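Side-chain contacts in LIM domain only protein 7 (Homo sapiens, PDB 2EAQ), which probably serves as a multidomain scaffold, here represented by its PDZ domain, a module that in relatives binds the C-terminal tails of partner proteins: residues F21-K24 and G29-V32; S44-D49 and L81-R86. One frame throughout, in Å; residues are numbered along the deposited sequence.

Contact 1 of 2, residues F21-K24 and G29-V32; sequences FTIK and GIFV
Lys24 and Phe31 face each other as the hydrogen-bonded pair of an antiparallel beta hairpin, the one formed by strands 21-26 and 29-35 of this PDZ domain. In the PDZ fold these two strands correspond to beta2 and beta3, and in relatives a bound peptide adds as an antiparallel strand beside beta2, in its groove with the second helix. The pair is held by two backbone bonds: Lys24 N to Phe31 O at 2.7 Å, and Phe31 N to Lys24 O at 2.8 Å. The first is nearly straight, 165° at the hydrogen, although its donor lies 30° off the carbonyl plane. Phe31 O also receives a CA-H contact from Ile23 CA.

The tight side is the inner one. Ile23 and Ile30 cross obliquely, and the CG2 methyl of Ile23 reaches Ile30 CB at 3.7 Å. That methyl stands anti to the backbone N of Ile23, which brings it beside the facing strand, while CG1 is anti to the carbonyl carbon. Ile52 of strand 51-55 and Trp68 of helix 65-78 pack on both isoleucines, so the hairpin is pinned against the core. Toward the other end the fit slackens, for Phe21 CB and Val32 CG1 come no nearer than 4.4 Å, and both side chains lean on Leu46.

The outer face is looser. Lys24 and Phe31 share it, their CB atoms 4.3 Å apart, but the lysine chain extends from the backbone and then bends toward its ammonium end, where Asp26 is a long, weak ionic partner. Thr22 CB points away from 29-32, yet its OG1 is hydrogen-bonded to Ser34 OG further along that strand. The Phe31 ring swings along its own strand, and Lys24 O lies at the ring's edge, near its plane, 3.8 Å from CD1.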
ATOM      1  N   PHE A  21      -2.952  -2.665   6.612  1.00  7.05           N
ATOM      2  CA  PHE A  21      -3.848  -1.676   6.027  1.00  6.10           C
ATOM      3  C   PHE A  21      -4.761  -2.427   5.033  1.00  7.35           C
ATOM      4  O   PHE A  21      -4.457  -3.545   4.605  1.00  7.88           O
ATOM      5  CB  PHE A  21      -3.029  -0.576   5.304  1.00  7.90           C
ATOM      6  CG  PHE A  21      -2.339  -1.020   4.073  1.00  5.09           C
ATOM      7  CD1 PHE A  21      -2.926  -0.842   2.841  1.00  6.65           C
ATOM      8  CD2 PHE A  21      -1.066  -1.620   4.132  1.00  7.08           C
ATOM      9  CE1 PHE A  21      -2.244  -1.275   1.694  1.00 10.04           C
ATOM     10  CE2 PHE A  21      -0.411  -2.048   2.988  1.00  7.87           C
ATOM     11  CZ  PHE A  21      -1.014  -1.873   1.793  1.00  9.09           C
ATOM     12  N   THR A  22      -5.904  -1.817   4.738  1.00  6.01           N
ATOM     13  CA  THR A  22      -6.819  -2.351   3.697  1.00  7.25           C
ATOM     14  C   THR A  22      -6.953  -1.251   2.649  1.00  6.53           C
ATOM     15  O   THR A  22      -6.717  -0.055   2.919  1.00  7.00           O
ATOM     16  CB  THR A  22      -8.192  -2.700   4.218  1.00  8.23           C
ATOM     17  OG1 THR A  22      -8.818  -1.548   4.765  1.00  8.64           O
ATOM     18  CG2 THR A  22      -8.074  -3.799   5.310  1.00  7.90           C
ATOM     19  N   ILE A  23      -7.360  -1.648   1.445  1.00  5.72           N
ATOM     20  CA  ILE A  23      -7.496  -0.730   0.326  1.00  6.82           C
ATOM     21  C   ILE A  23      -8.942  -0.440   0.010  1.00  6.65           C
ATOM     22  O   ILE A  23      -9.821  -1.348   0.128  1.00  7.40           O
ATOM     23  CB  ILE A  23      -6.822  -1.355  -0.898  1.00  6.90           C
ATOM     24  CG1 ILE A  23      -5.301  -1.441  -0.649  1.00  7.87           C
ATOM     25  CG2 ILE A  23      -7.074  -0.490  -2.179  1.00  9.14           C
ATOM     26  CD1 ILE A  23      -4.462  -1.963  -1.812  1.00 10.42           C
ATOM     27  N   LYS A  24      -9.188   0.828  -0.290  1.00  6.90           N
ATOM     28  CA  LYS A  24     -10.468   1.317  -0.789  1.00  7.54           C
ATOM     29  C   LYS A  24     -10.316   1.427  -2.287  1.00  5.78           C
ATOM     30  O   LYS A  24      -9.512   2.226  -2.822  1.00  7.91           O
ATOM     31  CB  LYS A  24     -10.807   2.703  -0.245  1.00  9.64           C
ATOM     32  CG  LYS A  24     -12.168   3.171  -0.810  1.00 14.20           C
ATOM     33  CD  LYS A  24     -12.692   4.374  -0.057  1.00 20.45           C
ATOM     34  CE  LYS A  24     -12.239   5.620  -0.790  1.00 23.56           C
ATOM     35  NZ  LYS A  24     -13.236   6.771  -0.647  1.00 29.98           N
ATOM     36  N   GLY A  29      -8.956   5.159  -9.088  1.00  5.33           N
ATOM     37  CA  GLY A  29      -7.871   5.068  -8.101  1.00  6.71           C
ATOM     38  C   GLY A  29      -8.072   4.031  -7.031  1.00  7.65           C
ATOM     39  O   GLY A  29      -9.159   3.472  -6.860  1.00  6.87           O
ATOM     40  N   ILE A  30      -7.011   3.747  -6.307  1.00  6.05           N
ATOM     41  CA  ILE A  30      -7.071   2.925  -5.068  1.00  6.85           C
ATOM     42  C   ILE A  30      -6.495   3.787  -3.952  1.00  5.63           C
ATOM     43  O   ILE A  30      -5.546   4.564  -4.172  1.00  6.41           O
ATOM     44  CB  ILE A  30      -6.333   1.585  -5.165  1.00  4.99           C
ATOM     45  CG1 ILE A  30      -4.978   1.758  -5.815  1.00  7.10           C
ATOM     46  CG2 ILE A  30      -7.166   0.563  -5.962  1.00  7.58           C
ATOM     47  CD1 ILE A  30      -4.060   0.532  -5.559  1.00  8.76           C
ATOM     48  N   PHE A  31      -7.056   3.646  -2.769  1.00  6.50           N
ATOM     49  CA  PHE A  31      -6.714   4.476  -1.600  1.00  5.18           C
ATOM     50  C   PHE A  31      -6.586   3.612  -0.364  1.00  6.76           C
ATOM     51  O   PHE A  31      -7.024   2.468  -0.336  1.00  7.29           O
ATOM     52  CB  PHE A  31      -7.816   5.519  -1.363  1.00  7.41           C
ATOM     53  CG  PHE A  31      -8.097   6.393  -2.562  1.00  6.74           C
ATOM     54  CD1 PHE A  31      -8.901   5.919  -3.598  1.00  6.93           C
ATOM     55  CD2 PHE A  31      -7.472   7.631  -2.661  1.00  7.51           C
ATOM     56  CE1 PHE A  31      -9.066   6.698  -4.770  1.00  8.58           C
ATOM     57  CE2 PHE A  31      -7.627   8.418  -3.789  1.00  9.23           C
ATOM     58  CZ  PHE A  31      -8.428   7.932  -4.833  1.00  8.38           C
ATOM     59  N   VAL A  32      -5.934   4.158   0.661  1.00  5.99           N
ATOM     60  CA  VAL A  32      -5.842   3.433   1.933  1.00  5.46           C
ATOM     61  C   VAL A  32      -7.178   3.589   2.657  1.00  4.15           C
ATOM     62  O   VAL A  32      -7.643   4.705   2.950  1.00  6.73           O
ATOM     63  CB  VAL A  32      -4.679   3.977   2.774  1.00  4.54           C
ATOM     64  CG1 VAL A  32      -4.688   3.311   4.108  1.00  5.03           C
ATOM     65  CG2 VAL A  32      -3.354   3.725   2.047  1.00  7.37           C
TER

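Contact 2 of 2, residues S44-D49 and L81-R86; sequences SQLQVD and LVMDVR. With NI (nickel (II) ion), chain C.
From Leu46 to Asp49 the loop runs at 40° to the strand stretch Met83 to Arg86, and with Leu46 CA 8.9 Å from Val85 CA the two backbones are joined by side chains and not by hydrogen bonds. Leu46 bridges the gap. Its CB bond does not point at the strand, but with CG anti to the backbone N (chi1 178°) the branched end is carried toward it. CD1 meets the terminal methyl of Met83, CE, at 3.6 Å and the CG1 methyl of Val85 at 4.1 Å. The methionine crosses the leucine at about a right angle. A bend at its last torsion, chi3 24°, turns CE onto CD1, while SD lies 4.0 Å from Leu46 CD2. Ile9, Ile52 and Ile55 also touch Met83, and Phe21 packs on both Met83 and Leu46.

At the far end the contact thins out to two carbonyl oxygens, Asp49 O and Arg86 O, 4.5 Å apart. The carboxylate of Asp49 leads away from the strand and, together with three waters, grips a nickel ion, OD1 at 2.4 Å and OD2 at 2.5 Å. Arg86 also turns away, to a salt bridge with Asp4. Before Leu46, Gln45 closes helix 40-43 with a Schellman motif. The whole is plain core packing of a PDZ domain: one leucine packs the link between helix 40-43 and strand 51-55 against the face of strand 80-88 that carries Met83 and Val85.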
ATOM      1  N   SER A  44       4.925   2.714  10.111  1.00  3.94           N
ATOM      2  CA  SER A  44       5.504   3.459   8.965  1.00  3.65           C
ATOM      3  C   SER A  44       4.812   4.736   8.615  1.00  3.20           C
ATOM      4  O   SER A  44       5.294   5.501   7.790  1.00  5.12           O
ATOM      5  CB  SER A  44       5.495   2.572   7.734  1.00  5.42           C
ATOM      6  OG  SER A  44       6.441   1.496   7.891  1.00  6.03           O
ATOM      7  N   GLN A  45       3.688   4.985   9.269  1.00  4.25           N
ATOM      8  CA  GLN A  45       2.909   6.217   9.112  1.00  5.17           C
ATOM      9  C   GLN A  45       2.200   6.393   7.793  1.00  5.69           C
ATOM     10  O   GLN A  45       2.075   7.498   7.251  1.00  7.03           O
ATOM     11  CB  GLN A  45       3.681   7.480   9.595  1.00  6.63           C
ATOM     12  CG  GLN A  45       4.024   7.334  11.109  1.00  8.03           C
ATOM     13  CD  GLN A  45       4.681   8.483  11.772  1.00 11.60           C
ATOM     14  OE1 GLN A  45       5.380   8.296  12.825  1.00 12.09           O
ATOM     15  NE2 GLN A  45       4.470   9.657  11.243  1.00 12.00           N
ATOM     16  N   LEU A  46       1.703   5.246   7.273  1.00  5.70           N
ATOM     17  CA  LEU A  46       0.761   5.299   6.136  1.00  5.85           C
ATOM     18  C   LEU A  46      -0.530   5.839   6.723  1.00  5.26           C
ATOM     19  O   LEU A  46      -0.868   5.575   7.885  1.00  7.30           O
ATOM     20  CB  LEU A  46       0.579   3.867   5.645  1.00  5.45           C
ATOM     21  CG  LEU A  46      -0.402   3.664   4.477  1.00  4.27           C
ATOM     22  CD1 LEU A  46       0.246   4.319   3.169  1.00  6.16           C
ATOM     23  CD2 LEU A  46      -0.667   2.154   4.233  1.00  6.24           C
ATOM     24  N   GLN A  47      -1.273   6.609   5.945  1.00  5.19           N
ATOM     25  CA  GLN A  47      -2.528   7.186   6.471  1.00  7.11           C
ATOM     26  C   GLN A  47      -3.760   6.904   5.616  1.00  5.39           C
ATOM     27  O   GLN A  47      -3.649   6.780   4.400  1.00  6.66           O
ATOM     28  CB  GLN A  47      -2.381   8.709   6.613  1.00  8.52           C
ATOM     29  CG  GLN A  47      -1.302   9.038   7.673  1.00 10.54           C
ATOM     30  CD  GLN A  47      -1.063  10.507   7.893  1.00 14.65           C
ATOM     31  OE1 GLN A  47      -1.782  11.357   7.418  1.00 14.83           O
ATOM     32  NE2 GLN A  47      -0.003  10.802   8.678  1.00 14.67           N
ATOM     33  N   VAL A  48      -4.899   6.791   6.299  1.00  6.27           N
ATOM     34  CA  VAL A  48      -6.192   6.596   5.607  1.00  5.81           C
ATOM     35  C   VAL A  48      -6.370   7.739   4.628  1.00  6.56           C
ATOM     36  O   VAL A  48      -5.979   8.881   4.917  1.00  7.67           O
ATOM     37  CB  VAL A  48      -7.318   6.572   6.624  1.00  4.81           C
ATOM     38  CG1 VAL A  48      -8.682   6.585   5.908  1.00  6.70           C
ATOM     39  CG2 VAL A  48      -7.173   5.359   7.518  1.00  7.21           C
ATOM     40  N   ASP A  49      -6.909   7.390   3.441  1.00  7.20           N
ATOM     41  CA  ASP A  49      -7.145   8.295   2.316  1.00  7.67           C
ATOM     42  C   ASP A  49      -5.926   8.579   1.473  1.00  6.58           C
ATOM     43  O   ASP A  49      -6.032   9.278   0.452  1.00  8.35           O
ATOM     44  CB  ASP A  49      -7.765   9.623   2.772  1.00 10.78           C
ATOM     45  CG  ASP A  49      -9.254   9.510   3.093  1.00 16.78           C
ATOM     46  OD1 ASP A  49      -9.922   8.607   2.571  1.00 17.07           O
ATOM     47  OD2 ASP A  49      -9.761  10.378   3.853  1.00 20.21           O
ATOM     48  N   LEU A  81       7.558  -3.511   1.408  1.00  7.13           N
ATOM     49  CA  LEU A  81       6.591  -2.775   0.644  1.00  8.87           C
ATOM     50  C   LEU A  81       6.988  -1.301   0.597  1.00  9.67           C
ATOM     51  O   LEU A  81       6.838  -0.610   1.594  1.00 12.37           O
ATOM     52  CB  LEU A  81       5.256  -3.015   1.345  1.00 12.08           C
ATOM     53  CG  LEU A  81       3.992  -2.552   0.696  1.00 13.45           C
ATOM     54  CD1 LEU A  81       3.793  -3.173  -0.684  1.00 11.98           C
ATOM     55  CD2 LEU A  81       2.870  -2.957   1.673  1.00 12.62           C
ATOM     56  N   VAL A  82       7.481  -0.833  -0.546  1.00  8.23           N
ATOM     57  CA  VAL A  82       7.858   0.575  -0.736  1.00  7.94           C
ATOM     58  C   VAL A  82       6.700   1.158  -1.556  1.00  7.49           C
ATOM     59  O   VAL A  82       6.567   0.838  -2.755  1.00 10.41           O
ATOM     60  CB  VAL A  82       9.191   0.721  -1.473  1.00 10.22           C
ATOM     61  CG1 VAL A  82       9.542   2.200  -1.740  1.00 12.31           C
ATOM     62  CG2 VAL A  82      10.325   0.192  -0.595  1.00 11.64           C
ATOM     63  N   MET A  83       5.910   2.005  -0.912  1.00  7.17           N
ATOM     64  CA  MET A  83       4.691   2.536  -1.534  1.00  8.36           C
ATOM     65  C   MET A  83       4.801   3.937  -2.001  1.00  7.39           C
ATOM     66  O   MET A  83       5.267   4.779  -1.222  1.00  9.75           O
ATOM     67  CB  MET A  83       3.542   2.480  -0.526  1.00  8.91           C
ATOM     68  CG  MET A  83       3.338   1.132   0.258  1.00 11.44           C
ATOM     69  SD  MET A  83       1.763   1.089   1.284  1.00  8.90           S
ATOM     70  CE  MET A  83       0.873   2.358   0.260  1.00  1.75           C
ATOM     71  N   ASP A  84       4.442   4.215  -3.228  1.00  6.40           N
ATOM     72  CA  ASP A  84       4.410   5.615  -3.664  1.00  6.91           C
ATOM     73  C   ASP A  84       2.966   6.049  -3.484  1.00  7.08           C
ATOM     74  O   ASP A  84       2.064   5.365  -4.005  1.00  7.33           O
ATOM     75  CB  ASP A  84       4.825   5.739  -5.123  1.00  8.01           C
ATOM     76  CG  ASP A  84       6.287   5.572  -5.314  1.00 16.08           C
ATOM     77  OD1 ASP A  84       6.983   5.524  -4.312  1.00 18.42           O
ATOM     78  OD2 ASP A  84       6.724   5.517  -6.468  1.00 21.36           O
ATOM     79  N   VAL A  85       2.712   7.055  -2.671  1.00  6.63           N
ATOM     80  CA  VAL A  85       1.387   7.548  -2.416  1.00  8.06           C
ATOM     81  C   VAL A  85       1.273   9.026  -2.660  1.00  7.74           C
ATOM     82  O   VAL A  85       2.263   9.763  -2.751  1.00  8.34           O
ATOM     83  CB  VAL A  85       0.902   7.222  -0.940  1.00  9.75           C
ATOM     84  CG1 VAL A  85       1.125   5.741  -0.610  1.00 10.03           C
ATOM     85  CG2 VAL A  85       1.581   8.087   0.068  1.00 10.90           C
ATOM     86  N   ARG A  86       0.044   9.480  -2.777  1.00  7.84           N
ATOM     87  CA  ARG A  86      -0.302  10.901  -2.942  1.00  7.79           C
ATOM     88  C   ARG A  86      -1.217  11.197  -1.769  1.00  8.42           C
ATOM     89  O   ARG A  86      -2.284  10.585  -1.596  1.00  8.58           O
ATOM     90  CB  ARG A  86      -1.034  11.097  -4.268  1.00 10.55           C
ATOM     91  CG  ARG A  86      -1.426  12.512  -4.552  1.00 14.91           C
ATOM     92  CD  ARG A  86      -1.545  12.718  -6.055  1.00 19.65           C
ATOM     93  NE  ARG A  86      -0.545  11.894  -6.718  1.00 28.90           N
ATOM     94  CZ  ARG A  86       0.103  12.200  -7.833  1.00 30.77           C
ATOM     95  NH1 ARG A  86      -0.126  13.348  -8.444  1.00 33.60           N
ATOM     96  NH2 ARG A  86       0.970  11.329  -8.350  1.00 34.23           N
TER
HETATM   97 NI    NI C2127     -12.023   9.599   3.197  1.00 14.11          NI
HETATM   98  O   HOH W   1     -13.988   9.085   1.798  1.00 46.09           O
HETATM   99  O   HOH W   2     -11.943  11.000   1.345  1.00 41.66           O
HETATM  100  O   HOH W   3     -11.652  10.833   4.945  1.00 73.91           O

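Overall arrangement
Contacts 1 and 2 lie in series along the chain, their centres 10 Å apart, and they share one hydrophobic core. Phe21 joins them: its CG packs on Leu46 CD2 at 3.6 Å, and its CE2 lies 3.6 Å from Leu81 CD2. Beside Phe21, on the partner strand, Val32 O and Asp49 N are 2.8 Å apart, a probable hydrogen bond tying strand 29-35 to the loop. The nickel ion chelated by Asp49 also lies about 5 Å from the side chain of Lys24. By analogy with other PDZ domains, the peptide groove would lie between strand 21-26 and helix 65-78, alongside contact 1, whereas contact 2 is buried in the core.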